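Local coordinates for citryl-spermidine/3,4-dihydroxybenzoyl-citryl-spermidine:spermidine ligase (Bacillus anthracis, PDB 3TO3), which catalyses the ATP-dependent condensation of spermidine with citryl-spermidine intermediates, a step in making the siderophore petrobactin, at residues B[34-39]-B[79-84]; B[51-56]-B[69-74]; B[567-572]-B[586-591]. All blocks are in the same frame, centred on the assembly; numbering follows the deposited sequence.

Contact 1: residues B[34-39]-B[79-84]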
# COMPACT_ATOMS: atom_id res chain seq x y z
N SER B 34 -4.05 -24.59 10.86
CA SER B 34 -3.11 -23.89 11.73
C SER B 34 -3.79 -23.18 12.91
O SER B 34 -3.18 -23.08 13.98
CB SER B 34 -2.16 -22.96 10.96
OG SER B 34 -2.85 -21.86 10.43
N LEU B 35 -5.04 -22.73 12.75
CA LEU B 35 -5.73 -22.10 13.89
C LEU B 35 -5.98 -23.15 14.99
O LEU B 35 -5.80 -22.87 16.16
CB LEU B 35 -7.04 -21.44 13.47
CG LEU B 35 -6.97 -20.22 12.54
CD1 LEU B 35 -8.35 -19.84 12.09
CD2 LEU B 35 -6.32 -19.05 13.23
N ILE B 36 -6.35 -24.37 14.61
CA ILE B 36 -6.54 -25.42 15.58
C ILE B 36 -5.20 -25.92 16.11
O ILE B 36 -5.01 -26.01 17.32
CB ILE B 36 -7.32 -26.58 15.02
CG1 ILE B 36 -8.64 -26.11 14.43
CG2 ILE B 36 -7.57 -27.67 16.09
CD1 ILE B 36 -9.39 -27.26 13.76
N TYR B 37 -4.26 -26.21 15.21
CA TYR B 37 -2.96 -26.73 15.63
C TYR B 37 -2.30 -25.83 16.69
O TYR B 37 -1.78 -26.32 17.66
CB TYR B 37 -2.00 -26.88 14.44
CG TYR B 37 -0.66 -27.56 14.76
CD1 TYR B 37 -0.61 -28.77 15.48
CD2 TYR B 37 0.54 -27.01 14.33
CE1 TYR B 37 0.59 -29.37 15.77
CE2 TYR B 37 1.74 -27.62 14.59
CZ TYR B 37 1.76 -28.80 15.31
OH TYR B 37 2.96 -29.40 15.57
N GLU B 38 -2.29 -24.52 16.48
CA GLU B 38 -1.55 -23.64 17.37
C GLU B 38 -2.40 -23.26 18.59
O GLU B 38 -1.97 -22.50 19.43
CB GLU B 38 -1.12 -22.36 16.63
CG GLU B 38 -0.20 -22.62 15.48
CD GLU B 38 0.28 -21.36 14.75
OE1 GLU B 38 0.15 -20.22 15.28
OE2 GLU B 38 0.80 -21.52 13.61
N GLY B 39 -3.63 -23.76 18.63
CA GLY B 39 -4.53 -23.48 19.74
C GLY B 39 -5.09 -22.07 19.73
O GLY B 39 -5.52 -21.59 20.75
N GLY B 79 1.72 -33.99 16.10
CA GLY B 79 0.34 -33.63 16.38
C GLY B 79 -0.28 -32.71 15.35
O GLY B 79 -1.27 -32.05 15.64
N ARG B 80 0.27 -32.64 14.14
CA ARG B 80 -0.32 -31.75 13.13
C ARG B 80 -1.79 -32.14 12.87
O ARG B 80 -2.18 -33.31 12.97
CB ARG B 80 0.45 -31.82 11.84
CG ARG B 80 1.88 -31.36 11.89
CD ARG B 80 1.97 -29.91 11.69
NE ARG B 80 1.37 -29.46 10.44
CZ ARG B 80 2.02 -29.36 9.28
NH1 ARG B 80 3.31 -29.71 9.18
NH2 ARG B 80 1.37 -28.92 8.21
N ILE B 81 -2.59 -31.14 12.54
CA ILE B 81 -3.99 -31.31 12.24
C ILE B 81 -4.14 -31.40 10.73
O ILE B 81 -3.64 -30.55 9.99
CB ILE B 81 -4.79 -30.09 12.74
CG1 ILE B 81 -4.58 -29.89 14.24
CG2 ILE B 81 -6.29 -30.22 12.42
CD1 ILE B 81 -5.03 -31.05 15.07
N SER B 82 -4.83 -32.43 10.27
CA SER B 82 -5.21 -32.50 8.87
C SER B 82 -6.70 -32.30 8.80
O SER B 82 -7.41 -33.00 9.48
CB SER B 82 -4.90 -33.88 8.29
OG SER B 82 -3.53 -34.16 8.37
N ILE B 83 -7.18 -31.36 7.98
CA ILE B 83 -8.63 -31.22 7.80
C ILE B 83 -9.04 -31.90 6.48
O ILE B 83 -8.62 -31.49 5.42
CB ILE B 83 -9.08 -29.73 7.76
CG1 ILE B 83 -8.83 -29.01 9.10
CG2 ILE B 83 -10.55 -29.65 7.38
CD1 ILE B 83 -9.58 -29.61 10.29
N ASP B 84 -9.84 -32.96 6.57
CA ASP B 84 -10.15 -33.80 5.41
C ASP B 84 -11.45 -33.46 4.66
O ASP B 84 -11.73 -34.06 3.62
CB ASP B 84 -10.19 -35.28 5.83
CG ASP B 84 -8.90 -35.71 6.55
OD1 ASP B 84 -7.80 -35.37 6.05
OD2 ASP B 84 -8.97 -36.38 7.62
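Tyr37 meets Arg80 through the flat of its ring: the methylene CD of Arg80 lies over one face, 4.0 Å from the centroid of the Tyr37 ring and 25° off its normal, displaced toward the rim near CE2 and CZ. This is a CH-pi contact made by the aliphatic shaft of the arginine. CG of Tyr37, anti to the backbone N (chi1 -174°), leads the ring out over the loop of Gly79 and Arg80, where CE1 of Tyr37 comes 3.3 Å from Gly79 O. Next to it, Ile81 CG1 rests 3.8 Å from Tyr37 CA, while Ile36 CG2 and CD1 touch Ile81 CG1 and Ile83 CD1, the branched side chains crossing at about a right angle. The contact lays the last turn of helix 18-37 on the isoleucine-bearing side of strand 81-83, part of an antiparallel sheet. Gly39 ends that helix in a Schellman motif, its positive phi suiting glycine and its N bonding Ile36 O at 2.9 Å. Further out, the polar ends are held by others: Tyr37 OH bonds Phe78 O, and Arg80 NH2 forms a salt bridge with Glu519 of helix 502-528. Tyr37 also stacks edge-to-face with His586, and Glu33 OE2 accepts a hydrogen bond from Ile83 N.

Contact 2: residues B[51-56]-B[69-74]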
# COMPACT_ATOMS: atom_id res chain seq x y z
N GLN B 51 -11.22 -40.40 12.74
CA GLN B 51 -11.63 -39.03 12.50
C GLN B 51 -12.04 -38.26 13.76
O GLN B 51 -12.39 -38.81 14.79
CB GLN B 51 -12.81 -39.04 11.52
CG GLN B 51 -12.51 -39.69 10.18
CD GLN B 51 -12.22 -38.67 9.08
OE1 GLN B 51 -13.07 -38.42 8.22
NE2 GLN B 51 -11.03 -38.09 9.10
N ILE B 52 -11.96 -36.95 13.65
CA ILE B 52 -12.47 -36.04 14.65
C ILE B 52 -13.43 -35.11 13.91
O ILE B 52 -13.10 -34.60 12.84
CB ILE B 52 -11.32 -35.21 15.25
CG1 ILE B 52 -10.45 -36.09 16.15
CG2 ILE B 52 -11.85 -34.01 16.03
CD1 ILE B 52 -9.02 -35.58 16.32
N LEU B 53 -14.63 -34.92 14.46
CA LEU B 53 -15.49 -33.82 14.01
C LEU B 53 -15.14 -32.56 14.81
O LEU B 53 -15.19 -32.58 16.04
CB LEU B 53 -16.96 -34.16 14.23
CG LEU B 53 -17.95 -33.05 13.86
CD1 LEU B 53 -17.68 -32.56 12.44
CD2 LEU B 53 -19.36 -33.59 14.00
N PHE B 54 -14.77 -31.49 14.13
CA PHE B 54 -14.43 -30.26 14.83
C PHE B 54 -15.61 -29.31 14.70
O PHE B 54 -16.11 -29.09 13.60
CB PHE B 54 -13.19 -29.59 14.22
CG PHE B 54 -11.92 -30.37 14.35
CD1 PHE B 54 -11.06 -30.16 15.43
CD2 PHE B 54 -11.55 -31.29 13.37
CE1 PHE B 54 -9.85 -30.88 15.57
CE2 PHE B 54 -10.33 -32.00 13.49
CZ PHE B 54 -9.49 -31.80 14.60
N LEU B 55 -16.06 -28.75 15.82
CA LEU B 55 -17.13 -27.76 15.83
C LEU B 55 -16.58 -26.44 16.33
O LEU B 55 -16.29 -26.31 17.50
CB LEU B 55 -18.27 -28.22 16.74
CG LEU B 55 -18.79 -29.63 16.42
CD1 LEU B 55 -19.74 -30.24 17.48
CD2 LEU B 55 -19.49 -29.64 15.07
N ILE B 56 -16.46 -25.46 15.43
CA ILE B 56 -15.90 -24.16 15.78
C ILE B 56 -16.98 -23.13 15.97
O ILE B 56 -17.83 -22.92 15.10
CB ILE B 56 -14.92 -23.66 14.68
CG1 ILE B 56 -13.81 -24.66 14.43
CG2 ILE B 56 -14.31 -22.31 15.04
CD1 ILE B 56 -13.17 -24.48 13.04
N GLU B 69 -18.16 -26.48 10.86
CA GLU B 69 -17.96 -27.91 11.07
C GLU B 69 -17.03 -28.48 10.03
O GLU B 69 -17.12 -28.15 8.86
CB GLU B 69 -19.27 -28.67 10.93
CG GLU B 69 -20.20 -28.58 12.12
CD GLU B 69 -21.45 -29.45 11.97
OE1 GLU B 69 -21.56 -30.21 10.96
OE2 GLU B 69 -22.32 -29.37 12.86
N CYS B 70 -16.15 -29.36 10.47
CA CYS B 70 -15.36 -30.14 9.53
C CYS B 70 -14.79 -31.38 10.19
O CYS B 70 -14.69 -31.44 11.41
CB CYS B 70 -14.24 -29.29 8.94
SG CYS B 70 -13.19 -28.55 10.14
N TYR B 71 -14.44 -32.36 9.36
CA TYR B 71 -13.81 -33.59 9.81
C TYR B 71 -12.29 -33.52 9.57
O TYR B 71 -11.84 -32.99 8.56
CB TYR B 71 -14.41 -34.79 9.08
CG TYR B 71 -15.76 -35.24 9.61
CD1 TYR B 71 -16.96 -34.85 9.00
CD2 TYR B 71 -15.85 -36.07 10.72
CE1 TYR B 71 -18.20 -35.28 9.48
CE2 TYR B 71 -17.09 -36.51 11.21
CZ TYR B 71 -18.26 -36.10 10.59
OH TYR B 71 -19.49 -36.55 11.07
N GLY B 72 -11.52 -34.07 10.50
CA GLY B 72 -10.09 -34.18 10.29
C GLY B 72 -9.44 -35.11 11.28
O GLY B 72 -10.11 -35.85 11.96
N ARG B 73 -8.12 -35.04 11.35
CA ARG B 73 -7.35 -35.96 12.16
C ARG B 73 -6.27 -35.19 12.92
O ARG B 73 -5.81 -34.14 12.46
CB ARG B 73 -6.64 -36.96 11.25
CG ARG B 73 -7.53 -37.90 10.45
CD ARG B 73 -6.73 -38.65 9.36
NE ARG B 73 -6.47 -37.77 8.22
CZ ARG B 73 -5.53 -37.95 7.29
NH1 ARG B 73 -4.69 -38.99 7.35
NH2 ARG B 73 -5.44 -37.08 6.31
N GLU B 74 -5.86 -35.75 14.05
CA GLU B 74 -4.65 -35.33 14.73
C GLU B 74 -3.56 -36.39 14.49
O GLU B 74 -3.73 -37.55 14.86
CB GLU B 74 -4.92 -35.18 16.21
CG GLU B 74 -3.81 -34.52 16.99
CD GLU B 74 -4.23 -34.14 18.41
OE1 GLU B 74 -4.19 -32.93 18.77
OE2 GLU B 74 -4.62 -35.05 19.17
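Phe54 N gives its hydrogen to Cys70 O at 2.7 Å, a nearly straight bond (175°). The return bond, Cys70 N to Phe54 O, is longer at 3.1 Å, and a second reciprocal pair joins Ile52 to Gly72, with Ile52 N to Gly72 O at 2.7 Å. Between these hydrogen-bonded pairs lies the non-hydrogen-bonded pair Leu53 and Tyr71, where Ile52 O receives a CA-H...O contact from Tyr71 CA.

Side chains alternate between two faces. On that of Leu53, Leu55, Glu69 and Tyr71, CG of Leu53 is anti to the backbone N (chi1 177°), and its methyl CD1 sits over the centre of the Tyr71 ring, 4.0 Å from the centroid and only 7° off the normal. Leu55 and Glu69 run side by side, the apolar CG of Glu69 serving as the neighbour of Leu55 CD2. The other face carries Ile52, Phe54 and Cys70. Ile52 CG2 covers one face of the Phe54 ring at its centre, whereas Cys70 O and Gly72 N lie at the ring's edge. Gly72 suits this place because the edge of the Phe54 ring lies close to its backbone, CE2 of Phe54 3.9 Å from Gly72 CA. The part of this face around Phe54 and Cys70 is buried and turns toward helix 18-37 and strand 81-83, with Phe54 touching Ile36 and Ile83.

At the open end, Gln51 NE2 lies 3.8 Å from Arg73 CG, and both polar ends turn to Asp84. The arrangement is a beta hairpin of strands 52-59 and 65-74, with the alternating pairs of a twisted antiparallel sheet.

Contact 3: residues B[567-572]-B[586-591]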
# COMPACT_ATOMS: atom_id res chain seq x y z
N PHE B 567 8.36 -30.89 22.68
CA PHE B 567 9.14 -29.67 22.61
C PHE B 567 8.27 -28.52 22.14
O PHE B 567 7.11 -28.72 21.77
CB PHE B 567 10.33 -29.82 21.68
CG PHE B 567 9.96 -29.72 20.24
CD1 PHE B 567 10.17 -28.54 19.54
CD2 PHE B 567 9.39 -30.79 19.58
CE1 PHE B 567 9.81 -28.43 18.21
CE2 PHE B 567 9.04 -30.69 18.25
CZ PHE B 567 9.25 -29.51 17.56
N TYR B 568 8.86 -27.33 22.12
CA TYR B 568 8.15 -26.08 21.83
C TYR B 568 8.41 -25.64 20.41
O TYR B 568 9.50 -25.26 20.06
CB TYR B 568 8.55 -24.98 22.82
CG TYR B 568 7.83 -25.07 24.16
CD1 TYR B 568 6.53 -25.54 24.22
CD2 TYR B 568 8.45 -24.72 25.36
CE1 TYR B 568 5.84 -25.65 25.43
CE2 TYR B 568 7.77 -24.82 26.59
CZ TYR B 568 6.46 -25.30 26.61
OH TYR B 568 5.74 -25.42 27.79
N ALA B 569 7.36 -25.72 19.59
CA ALA B 569 7.36 -25.25 18.21
C ALA B 569 6.79 -23.81 18.07
O ALA B 569 5.86 -23.42 18.75
CB ALA B 569 6.54 -26.19 17.39
N GLU B 570 7.36 -23.05 17.15
CA GLU B 570 6.90 -21.72 16.81
C GLU B 570 5.44 -21.72 16.46
O GLU B 570 5.01 -22.57 15.71
CB GLU B 570 7.66 -21.21 15.59
CG GLU B 570 9.10 -20.83 15.84
CD GLU B 570 9.24 -19.67 16.81
OE1 GLU B 570 8.46 -18.69 16.69
OE2 GLU B 570 10.13 -19.73 17.69
N GLN B 571 4.70 -20.72 16.92
CA GLN B 571 3.36 -20.55 16.42
C GLN B 571 3.41 -19.43 15.39
O GLN B 571 3.34 -18.25 15.73
CB GLN B 571 2.48 -20.04 17.57
CG GLN B 571 2.39 -20.96 18.76
CD GLN B 571 1.59 -20.34 19.89
OE1 GLN B 571 2.02 -19.36 20.51
NE2 GLN B 571 0.41 -20.89 20.15
N LEU B 572 3.38 -19.80 14.12
CA LEU B 572 3.59 -18.84 13.03
C LEU B 572 2.35 -18.01 12.70
O LEU B 572 2.43 -16.82 12.45
CB LEU B 572 4.07 -19.58 11.79
CG LEU B 572 5.35 -20.40 11.97
CD1 LEU B 572 5.49 -21.40 10.85
CD2 LEU B 572 6.58 -19.51 12.05
N HIS B 586 4.31 -23.29 21.13
CA HIS B 586 3.36 -24.22 21.73
C HIS B 586 3.94 -25.63 21.76
O HIS B 586 4.79 -25.97 20.95
CB HIS B 586 1.98 -24.19 21.06
CG HIS B 586 1.94 -24.77 19.67
ND1 HIS B 586 1.13 -25.83 19.33
CD2 HIS B 586 2.60 -24.43 18.54
CE1 HIS B 586 1.29 -26.11 18.05
NE2 HIS B 586 2.18 -25.27 17.55
N GLU B 587 3.49 -26.42 22.72
CA GLU B 587 4.06 -27.72 22.96
C GLU B 587 3.44 -28.76 22.07
O GLU B 587 2.22 -28.87 21.98
CB GLU B 587 3.85 -28.10 24.41
CG GLU B 587 4.61 -29.36 24.81
CD GLU B 587 4.17 -29.88 26.15
OE1 GLU B 587 3.18 -29.35 26.67
OE2 GLU B 587 4.81 -30.81 26.68
N VAL B 588 4.28 -29.54 21.39
CA VAL B 588 3.82 -30.56 20.45
C VAL B 588 4.51 -31.89 20.73
O VAL B 588 5.63 -31.92 21.23
CB VAL B 588 4.10 -30.14 19.00
CG1 VAL B 588 3.39 -28.83 18.67
CG2 VAL B 588 5.60 -30.02 18.75
N PRO B 589 3.84 -33.01 20.42
CA PRO B 589 4.54 -34.27 20.69
C PRO B 589 5.62 -34.50 19.64
O PRO B 589 5.59 -33.98 18.51
CB PRO B 589 3.42 -35.31 20.59
CG PRO B 589 2.50 -34.74 19.53
CD PRO B 589 2.55 -33.21 19.74
N ASN B 590 6.63 -35.27 20.02
CA ASN B 590 7.75 -35.53 19.11
C ASN B 590 7.71 -36.98 18.60
O ASN B 590 7.87 -37.93 19.37
CB ASN B 590 9.05 -35.23 19.84
CG ASN B 590 10.27 -35.60 19.03
OD1 ASN B 590 10.19 -35.84 17.82
ND2 ASN B 590 11.42 -35.66 19.70
N PRO B 591 7.46 -37.16 17.29
CA PRO B 591 7.37 -38.54 16.80
C PRO B 591 8.72 -39.28 16.90
O PRO B 591 8.71 -40.50 16.95
CB PRO B 591 6.94 -38.36 15.32
CG PRO B 591 7.55 -37.00 14.93
CD PRO B 591 7.45 -36.15 16.20
O HOH W 1 3.23 -24.67 14.97
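Phe567 and Val588 form the buried, closely packed side of this contact: Phe567 CE2 lies 3.5 Å from Val588 CG2, the ring and the branched side chain approaching obliquely. Ala569 CB lies 4.2 Å from the same methyl, Val588 CG2, and the small side chain suits a buried place: helix 502-528 covers this side, Leu509 on Phe567 and Asp510 and Leu514 on Ala569. The backbones pair as a two-stranded antiparallel sheet, a short ribbon of strands 566-570 and 585-589. Four hydrogen bonds hold it, including His586 N to Ala569 O at 2.8 Å and Val588 N to Phe567 O at 3.0 Å. The face of Tyr568 and Glu587 is the solvent side. There Tyr568 lays CE1 3.3 Å from Glu587 CB, so the acid's aliphatic part meets the ring while its OE2 bonds Thr566 OG1. Where the chain runs on past Glu570, Gln571 CG packs 3.5 Å from His586 CD2. A water lying in the plane of the imidazole bridges His586 NE2, at 2.8 Å, to Glu570 O, to which it donates. Beyond Val588, Asn590 is the N-cap of helix 591-600, OD1 accepting Leu592 N and ND2 giving bonds to Thr564 O and Leu562 O.

How the contacts relate
From the N terminus, the chain leaves helix 18-37, passes through strand 44-47 and folds into the hairpin that contact 2 closes over the 12 residues between its segments. It then turns into strand 81-83, where contact 1 closes a larger loop enclosing contact 2. Strands 65-74 and 81-83 are neighbours in one sheet, Ser82 O and Arg73 N lying 2.9 Å apart, while Ile36 CD1 reaches Phe54 CD1, so the two contacts share an interior. Contact 3 closes a separate loop near the C terminus, after both. Its ribbon meets the end of helix 18-37, tying the N-terminal region to the C-terminal helical part. Contacts 2 and 3 do not touch.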